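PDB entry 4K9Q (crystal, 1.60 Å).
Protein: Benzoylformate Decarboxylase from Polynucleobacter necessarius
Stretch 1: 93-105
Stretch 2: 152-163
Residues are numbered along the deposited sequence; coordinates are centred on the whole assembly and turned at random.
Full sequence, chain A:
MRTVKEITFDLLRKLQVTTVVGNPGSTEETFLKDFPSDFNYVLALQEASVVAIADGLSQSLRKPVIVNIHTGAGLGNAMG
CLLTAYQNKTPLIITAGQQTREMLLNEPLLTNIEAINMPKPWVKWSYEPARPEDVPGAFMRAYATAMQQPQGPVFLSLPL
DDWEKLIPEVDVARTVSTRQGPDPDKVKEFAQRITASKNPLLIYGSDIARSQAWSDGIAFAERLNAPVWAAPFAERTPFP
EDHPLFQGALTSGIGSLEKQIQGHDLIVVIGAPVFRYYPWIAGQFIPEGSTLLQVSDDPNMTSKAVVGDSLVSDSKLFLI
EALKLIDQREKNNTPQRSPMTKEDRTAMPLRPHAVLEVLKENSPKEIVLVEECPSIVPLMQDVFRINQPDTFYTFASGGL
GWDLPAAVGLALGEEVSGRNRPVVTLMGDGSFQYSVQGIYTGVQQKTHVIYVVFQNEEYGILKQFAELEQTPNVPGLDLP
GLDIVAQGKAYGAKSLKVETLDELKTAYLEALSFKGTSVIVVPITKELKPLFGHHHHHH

Stretch 1 (93-105) IITAGQQTREMLL
Stretch 2 (152-163) GPVFLSLPLDDW

Strands 93-98 and 154-159 run parallel, their axes crossing at -30° and approaching to 4.2 Å, with I93 beside V154 and Q98 beside P159 in unbroken register. I93 (chi1 m, chi2 t) packs CG1 4.2 Å from V154 CG2. I94 (m, m; phi/psi -85/119) opens the ladder: its N donates to V154 O (2.8 Å) and its O accepts from L156 N (2.8 Å), while CG2 lies 3.8 Å from CD1 of F155 (chi1 t, chi2 70°). T95 (p) turns to the face of I93, V154 and L156, its CB 3.8 Å from L158 CD1. A96 (-131/136) continues the alternation, N to L156 O and O to L158 N both 3.0 Å, and sets CB at the edge of the F155 ring, 3.6 Å from CE1. Water 1 donates to G97 O (3.0 Å) and S157 OG (2.8 Å). Q98 (t, p) closes the ladder: its N reaches L158 O at 3.0 Å, but L160 N to Q98 O, also 3.0 Å, is weak at 134°. Beyond the strand, T100 CB packs 3.9 Å from L160 CG. R101 (-57/-20; m, t, t) donates N to D161 OD1 (2.9 Å) and forms a bidentate salt bridge with D162, NE to OD1 2.9 Å and NH1 to OD2 2.8 Å; P159 CG covers one guanidinium face, 3.8 Å from R101 NH1. Water 2 links E102 OE2 (2.8 Å) to D161 OD2 (2.6 Å).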

ATOM      1  N   ILE A  93       1.336 -21.118  -3.169  1.00  8.49           N
ATOM      2  CA  ILE A  93       2.562 -20.347  -3.022  1.00 11.05           C
ATOM      3  C   ILE A  93       2.894 -19.735  -4.378  1.00  9.88           C
ATOM      4  O   ILE A  93       3.396 -20.423  -5.285  1.00 10.16           O
ATOM      5  CB  ILE A  93       3.711 -21.215  -2.491  1.00 12.55           C
ATOM      6  CG1 ILE A  93       3.338 -21.760  -1.108  1.00 13.08           C
ATOM      7  CG2 ILE A  93       5.011 -20.401  -2.419  1.00 10.79           C
ATOM      8  CD1 ILE A  93       4.350 -22.740  -0.533  1.00 14.42           C
ATOM      9  N   ILE A  94       2.575 -18.451  -4.524  1.00  8.31           N
ATOM     10  CA  ILE A  94       2.796 -17.759  -5.788  1.00  9.44           C
ATOM     11  C   ILE A  94       4.227 -17.253  -5.848  1.00 10.71           C
ATOM     12  O   ILE A  94       4.643 -16.456  -5.007  1.00 12.31           O
ATOM     13  CB  ILE A  94       1.852 -16.553  -5.975  1.00 10.35           C
ATOM     14  CG1 ILE A  94       0.375 -16.919  -5.721  1.00  9.83           C
ATOM     15  CG2 ILE A  94       2.062 -15.947  -7.375  1.00 12.49           C
ATOM     16  CD1 ILE A  94      -0.198 -17.973  -6.636  1.00 10.67           C
ATOM     17  N   THR A  95       4.994 -17.714  -6.831  1.00  8.47           N
ATOM     18  CA  THR A  95       6.350 -17.208  -6.991  1.00 10.95           C
ATOM     19  C   THR A  95       6.504 -16.533  -8.341  1.00 12.38           C
ATOM     20  O   THR A  95       5.972 -17.003  -9.339  1.00 12.28           O
ATOM     21  CB  THR A  95       7.416 -18.311  -6.834  1.00 12.64           C
ATOM     22  OG1 THR A  95       7.386 -19.193  -7.966  1.00 12.57           O
ATOM     23  CG2 THR A  95       7.162 -19.105  -5.565  1.00 14.63           C
ATOM     24  N   ALA A  96       7.197 -15.404  -8.361  1.00 11.48           N
ATOM     25  CA  ALA A  96       7.553 -14.776  -9.626  1.00 11.76           C
ATOM     26  C   ALA A  96       9.033 -14.436  -9.618  1.00 11.58           C
ATOM     27  O   ALA A  96       9.547 -13.917  -8.628  1.00 11.48           O
ATOM     28  CB  ALA A  96       6.735 -13.519  -9.856  1.00 11.43           C
ATOM     29  N   GLY A  97       9.722 -14.720 -10.718  1.00 10.63           N
ATOM     30  CA  GLY A  97      11.097 -14.284 -10.848  1.00  9.28           C
ATOM     31  C   GLY A  97      11.156 -12.770 -10.827  1.00 14.50           C
ATOM     32  O   GLY A  97      10.181 -12.081 -11.143  1.00 13.93           O
ATOM     33  N   GLN A  98      12.311 -12.258 -10.439  1.00  8.52           N
ATOM     34  CA  GLN A  98      12.586 -10.836 -10.369  1.00 10.00           C
ATOM     35  C   GLN A  98      13.922 -10.611 -11.074  1.00 12.30           C
ATOM     36  O   GLN A  98      14.729 -11.551 -11.197  1.00 12.83           O
ATOM     37  CB  GLN A  98      12.678 -10.420  -8.897  1.00 11.85           C
ATOM     38  CG  GLN A  98      13.181  -8.991  -8.611  1.00 12.15           C
ATOM     39  CD  GLN A  98      12.245  -7.912  -9.155  1.00 10.70           C
ATOM     40  OE1 GLN A  98      12.160  -7.717 -10.371  1.00 11.00           O
ATOM     41  NE2 GLN A  98      11.546  -7.206  -8.258  1.00 10.47           N
ATOM     42  N   GLN A  99      14.154  -9.391 -11.558  1.00 10.82           N
ATOM     43  CA  GLN A  99      15.432  -9.056 -12.186  1.00 11.25           C
ATOM     44  C   GLN A  99      16.582  -9.305 -11.214  1.00 11.40           C
ATOM     45  O   GLN A  99      16.390  -9.321 -10.000  1.00 12.82           O
ATOM     46  CB  GLN A  99      15.443  -7.611 -12.699  1.00 11.24           C
ATOM     47  CG  GLN A  99      15.138  -7.490 -14.199  1.00 12.52           C
ATOM     48  CD  GLN A  99      16.306  -7.954 -15.079  1.00 13.33           C
ATOM     49  OE1 GLN A  99      17.221  -8.653 -14.622  1.00 12.34           O
ATOM     50  NE2 GLN A  99      16.275  -7.567 -16.351  1.00 13.39           N
ATOM     51  N   THR A 100      17.775  -9.504 -11.760  1.00 11.78           N
ATOM     52  CA  THR A 100      18.940  -9.792 -10.945  1.00 12.06           C
ATOM     53  C   THR A 100      19.282  -8.649  -9.979  1.00 12.70           C
ATOM     54  O   THR A 100      19.194  -7.466 -10.337  1.00 11.57           O
ATOM     55  CB  THR A 100      20.162 -10.110 -11.828  1.00 13.33           C
ATOM     56  OG1 THR A 100      21.328 -10.137 -11.007  1.00 13.52           O
ATOM     57  CG2 THR A 100      20.333  -9.045 -12.902  1.00 13.42           C
ATOM     58  N   ARG A 101      19.689  -8.999  -8.758  1.00 12.67           N
ATOM     59  CA  ARG A 101      20.120  -7.984  -7.793  1.00 13.16           C
ATOM     60  C   ARG A 101      21.266  -7.137  -8.357  1.00 13.14           C
ATOM     61  O   ARG A 101      21.515  -6.031  -7.877  1.00 17.53           O
ATOM     62  CB  ARG A 101      20.562  -8.609  -6.457  1.00 12.98           C
ATOM     63  CG  ARG A 101      19.448  -9.278  -5.673  1.00 13.80           C
ATOM     64  CD  ARG A 101      19.921  -9.744  -4.272  1.00 11.61           C
ATOM     65  NE  ARG A 101      19.009 -10.772  -3.775  1.00 11.60           N
ATOM     66  CZ  ARG A 101      18.029 -10.558  -2.901  1.00 12.58           C
ATOM     67  NH1 ARG A 101      17.240 -11.566  -2.547  1.00 12.63           N
ATOM     68  NH2 ARG A 101      17.837  -9.344  -2.384  1.00 13.23           N
ATOM     69  N   GLU A 102      21.958  -7.649  -9.367  1.00 15.79           N
ATOM     70  CA  GLU A 102      23.057  -6.903  -9.974  1.00 14.17           C
ATOM     71  C   GLU A 102      22.545  -5.627 -10.640  1.00 16.88           C
ATOM     72  O   GLU A 102      23.303  -4.674 -10.801  1.00 17.39           O
ATOM     73  CB  GLU A 102      23.809  -7.753 -11.006  1.00 18.05           C
ATOM     74  CG  GLU A 102      24.442  -9.040 -10.467  1.00 16.39           C
ATOM     75  CD  GLU A 102      25.748  -8.810  -9.712  1.00 26.02           C
ATOM     76  OE1 GLU A 102      26.304  -7.690  -9.749  1.00 24.12           O
ATOM     77  OE2 GLU A 102      26.223  -9.773  -9.075  1.00 29.95           O
ATOM     78  N   MET A 103      21.263  -5.601 -11.016  1.00 13.21           N
ATOM     79  CA  MET A 103      20.701  -4.443 -11.725  1.00 12.00           C
ATOM     80  C   MET A 103      19.460  -3.826 -11.068  1.00 12.51           C
ATOM     81  O   MET A 103      19.025  -2.732 -11.454  1.00 13.48           O
ATOM     82  CB  MET A 103      20.352  -4.818 -13.177  1.00 13.49           C
ATOM     83  CG  MET A 103      21.549  -5.189 -14.045  1.00 14.06           C
ATOM     84  SD  MET A 103      21.180  -5.220 -15.813  1.00 13.75           S
ATOM     85  CE  MET A 103      20.281  -6.774 -15.987  1.00 12.62           C
ATOM     86  N   LEU A 104      18.895  -4.522 -10.088  1.00 12.83           N
ATOM     87  CA  LEU A 104      17.593  -4.166  -9.520  1.00 13.98           C
ATOM     88  C   LEU A 104      17.417  -2.694  -9.159  1.00 13.86           C
ATOM     89  O   LEU A 104      16.354  -2.118  -9.377  1.00 12.36           O
ATOM     90  CB  LEU A 104      17.314  -5.002  -8.272  1.00 19.57           C
ATOM     91  CG  LEU A 104      16.331  -6.159  -8.363  1.00 22.42           C
ATOM     92  CD1 LEU A 104      16.092  -6.697  -6.953  1.00 14.50           C
ATOM     93  CD2 LEU A 104      15.015  -5.719  -9.045  1.00 16.72           C
ATOM     94  N   LEU A 105      18.446  -2.099  -8.559  1.00 13.03           N
ATOM     95  CA  LEU A 105      18.357  -0.717  -8.098  1.00 14.52           C
ATOM     96  C   LEU A 105      17.960   0.251  -9.210  1.00 13.65           C
ATOM     97  O   LEU A 105      17.237   1.219  -8.979  1.00 15.88           O
ATOM     98  CB  LEU A 105      19.693  -0.290  -7.481  1.00 14.31           C
ATOM     99  CG  LEU A 105      19.863   1.190  -7.128  1.00 15.71           C
ATOM    100  CD1 LEU A 105      18.919   1.601  -5.995  1.00 15.35           C
ATOM    101  CD2 LEU A 105      21.325   1.452  -6.758  1.00 15.68           C
ATOM    102  N   GLY A 152      -4.843 -19.447   2.538  1.00 10.71           N
ATOM    103  CA  GLY A 152      -4.865 -18.512   1.427  1.00 10.15           C
ATOM    104  C   GLY A 152      -3.514 -18.339   0.781  1.00 10.59           C
ATOM    105  O   GLY A 152      -2.508 -18.833   1.295  1.00 10.89           O
ATOM    106  N   PRO A 153      -3.478 -17.649  -0.368  1.00 10.20           N
ATOM    107  CA  PRO A 153      -2.245 -17.555  -1.152  1.00  9.50           C
ATOM    108  C   PRO A 153      -1.254 -16.539  -0.603  1.00  9.89           C
ATOM    109  O   PRO A 153      -1.632 -15.565   0.056  1.00 10.02           O
ATOM    110  CB  PRO A 153      -2.746 -17.112  -2.537  1.00 10.50           C
ATOM    111  CG  PRO A 153      -3.982 -16.338  -2.244  1.00 11.05           C
ATOM    112  CD  PRO A 153      -4.627 -17.032  -1.060  1.00  9.44           C
ATOM    113  N   VAL A 154       0.017 -16.785  -0.884  1.00 10.47           N
ATOM    114  CA  VAL A 154       1.105 -15.882  -0.519  1.00 10.25           C
ATOM    115  C   VAL A 154       1.983 -15.647  -1.753  1.00 10.80           C
ATOM    116  O   VAL A 154       1.916 -16.404  -2.730  1.00  9.93           O
ATOM    117  CB  VAL A 154       1.961 -16.467   0.619  1.00 10.19           C
ATOM    118  CG1 VAL A 154       1.134 -16.641   1.883  1.00 10.91           C
ATOM    119  CG2 VAL A 154       2.549 -17.805   0.194  1.00 13.34           C
ATOM    120  N   PHE A 155       2.795 -14.590  -1.718  1.00  8.10           N
ATOM    121  CA  PHE A 155       3.593 -14.223  -2.886  1.00  9.34           C
ATOM    122  C   PHE A 155       5.054 -13.993  -2.524  1.00  9.78           C
ATOM    123  O   PHE A 155       5.356 -13.238  -1.592  1.00  9.81           O
ATOM    124  CB  PHE A 155       3.038 -12.959  -3.551  1.00  9.25           C
ATOM    125  CG  PHE A 155       3.915 -12.426  -4.652  1.00  9.10           C
ATOM    126  CD1 PHE A 155       4.034 -13.119  -5.850  1.00 13.18           C
ATOM    127  CD2 PHE A 155       4.638 -11.253  -4.489  1.00 11.57           C
ATOM    128  CE1 PHE A 155       4.846 -12.643  -6.878  1.00 12.92           C
ATOM    129  CE2 PHE A 155       5.452 -10.769  -5.524  1.00 12.51           C
ATOM    130  CZ  PHE A 155       5.565 -11.475  -6.709  1.00 11.71           C
ATOM    131  N   LEU A 156       5.953 -14.649  -3.266  1.00 10.56           N
ATOM    132  CA  LEU A 156       7.396 -14.400  -3.152  1.00  9.81           C
ATOM    133  C   LEU A 156       7.956 -13.893  -4.478  1.00 12.41           C
ATOM    134  O   LEU A 156       7.703 -14.490  -5.531  1.00 11.68           O
ATOM    135  CB  LEU A 156       8.142 -15.687  -2.783  1.00 12.87           C
ATOM    136  CG  LEU A 156       7.825 -16.337  -1.436  1.00  9.87           C
ATOM    137  CD1 LEU A 156       8.603 -17.639  -1.302  1.00 12.13           C
ATOM    138  CD2 LEU A 156       8.164 -15.378  -0.305  1.00 13.20           C
ATOM    139  N   SER A 157       8.718 -12.808  -4.411  1.00  9.94           N
ATOM    140  CA  SER A 157       9.444 -12.254  -5.539  1.00 11.81           C
ATOM    141  C   SER A 157      10.901 -12.664  -5.380  1.00 11.24           C
ATOM    142  O   SER A 157      11.533 -12.339  -4.371  1.00 10.91           O
ATOM    143  CB  SER A 157       9.313 -10.728  -5.519  1.00 12.63           C
ATOM    144  OG  SER A 157      10.116 -10.134  -6.519  1.00 11.81           O
ATOM    145  N   LEU A 158      11.439 -13.359  -6.379  1.00  9.87           N
ATOM    146  CA  LEU A 158      12.715 -14.058  -6.245  1.00 10.63           C
ATOM    147  C   LEU A 158      13.736 -13.639  -7.314  1.00 10.26           C
ATOM    148  O   LEU A 158      13.673 -14.082  -8.455  1.00 11.81           O
ATOM    149  CB  LEU A 158      12.456 -15.575  -6.281  1.00 11.45           C
ATOM    150  CG  LEU A 158      11.498 -16.029  -5.157  1.00 12.42           C
ATOM    151  CD1 LEU A 158      10.877 -17.358  -5.443  1.00 12.81           C
ATOM    152  CD2 LEU A 158      12.197 -16.037  -3.807  1.00 13.15           C
ATOM    153  N   PRO A 159      14.676 -12.761  -6.947  1.00  9.48           N
ATOM    154  CA  PRO A 159      15.701 -12.320  -7.907  1.00 10.93           C
ATOM    155  C   PRO A 159      16.461 -13.494  -8.544  1.00 12.16           C
ATOM    156  O   PRO A 159      16.871 -14.412  -7.844  1.00 11.95           O
ATOM    157  CB  PRO A 159      16.635 -11.466  -7.045  1.00 12.53           C
ATOM    158  CG  PRO A 159      15.726 -10.902  -5.988  1.00 11.69           C
ATOM    159  CD  PRO A 159      14.749 -12.015  -5.674  1.00 12.03           C
ATOM    160  N   LEU A 160      16.673 -13.439  -9.855  1.00 11.43           N
ATOM    161  CA  LEU A 160      17.122 -14.613 -10.610  1.00 12.36           C
ATOM    162  C   LEU A 160      18.517 -15.084 -10.226  1.00 12.81           C
ATOM    163  O   LEU A 160      18.855 -16.256 -10.403  1.00 13.12           O
ATOM    164  CB  LEU A 160      17.060 -14.330 -12.116  1.00 12.65           C
ATOM    165  CG  LEU A 160      18.058 -13.297 -12.640  1.00 13.33           C
ATOM    166  CD1 LEU A 160      19.313 -14.008 -13.134  1.00 14.38           C
ATOM    167  CD2 LEU A 160      17.425 -12.488 -13.763  1.00 15.86           C
ATOM    168  N   ASP A 161      19.319 -14.163  -9.716  1.00 12.99           N
ATOM    169  CA  ASP A 161      20.706 -14.467  -9.375  1.00 12.65           C
ATOM    170  C   ASP A 161      20.872 -15.189  -8.039  1.00 13.28           C
ATOM    171  O   ASP A 161      21.970 -15.657  -7.729  1.00 13.40           O
ATOM    172  CB  ASP A 161      21.577 -13.197  -9.417  1.00 12.20           C
ATOM    173  CG  ASP A 161      21.072 -12.078  -8.495  1.00 14.67           C
ATOM    174  OD1 ASP A 161      19.843 -11.868  -8.372  1.00 14.28           O
ATOM    175  OD2 ASP A 161      21.930 -11.378  -7.905  1.00 17.37           O
ATOM    176  N   ASP A 162      19.801 -15.291  -7.251  1.00 12.04           N
ATOM    177  CA  ASP A 162      19.917 -15.902  -5.927  1.00 13.88           C
ATOM    178  C   ASP A 162      20.179 -17.410  -6.007  1.00 12.44           C
ATOM    179  O   ASP A 162      20.883 -17.969  -5.158  1.00 12.99           O
ATOM    180  CB  ASP A 162      18.644 -15.687  -5.101  1.00 12.52           C
ATOM    181  CG  ASP A 162      18.467 -14.248  -4.620  1.00 15.08           C
ATOM    182  OD1 ASP A 162      19.346 -13.391  -4.855  1.00 16.24           O
ATOM    183  OD2 ASP A 162      17.426 -13.990  -3.985  1.00 12.10           O
ATOM    184  N   TRP A 163      19.603 -18.058  -7.017  1.00 12.28           N
ATOM    185  CA  TRP A 163      19.501 -19.511  -7.048  1.00 11.50           C
ATOM    186  C   TRP A 163      20.827 -20.253  -7.060  1.00 14.61           C
ATOM    187  O   TRP A 163      20.931 -21.332  -6.479  1.00 14.90           O
ATOM    188  CB  TRP A 163      18.623 -19.963  -8.224  1.00 11.76           C
ATOM    189  CG  TRP A 163      17.229 -19.465  -8.078  1.00 13.47           C
ATOM    190  CD1 TRP A 163      16.620 -18.476  -8.804  1.00 16.04           C
ATOM    191  CD2 TRP A 163      16.268 -19.904  -7.113  1.00 14.80           C
ATOM    192  NE1 TRP A 163      15.334 -18.286  -8.352  1.00 14.75           N
ATOM    193  CE2 TRP A 163      15.094 -19.149  -7.315  1.00 13.66           C
ATOM    194  CE3 TRP A 163      16.286 -20.863  -6.093  1.00 14.62           C
ATOM    195  CZ2 TRP A 163      13.951 -19.328  -6.538  1.00 17.15           C
ATOM    196  CZ3 TRP A 163      15.148 -21.044  -5.333  1.00 15.16           C
ATOM    197  CH2 TRP A 163      13.998 -20.278  -5.558  1.00 14.32           C
TER
HETATM  198  O   HOH W   1       8.709 -10.660  -8.924  1.00 10.96           O
HETATM  199  O   HOH W   2      24.499 -11.546  -7.809  1.00 23.25           O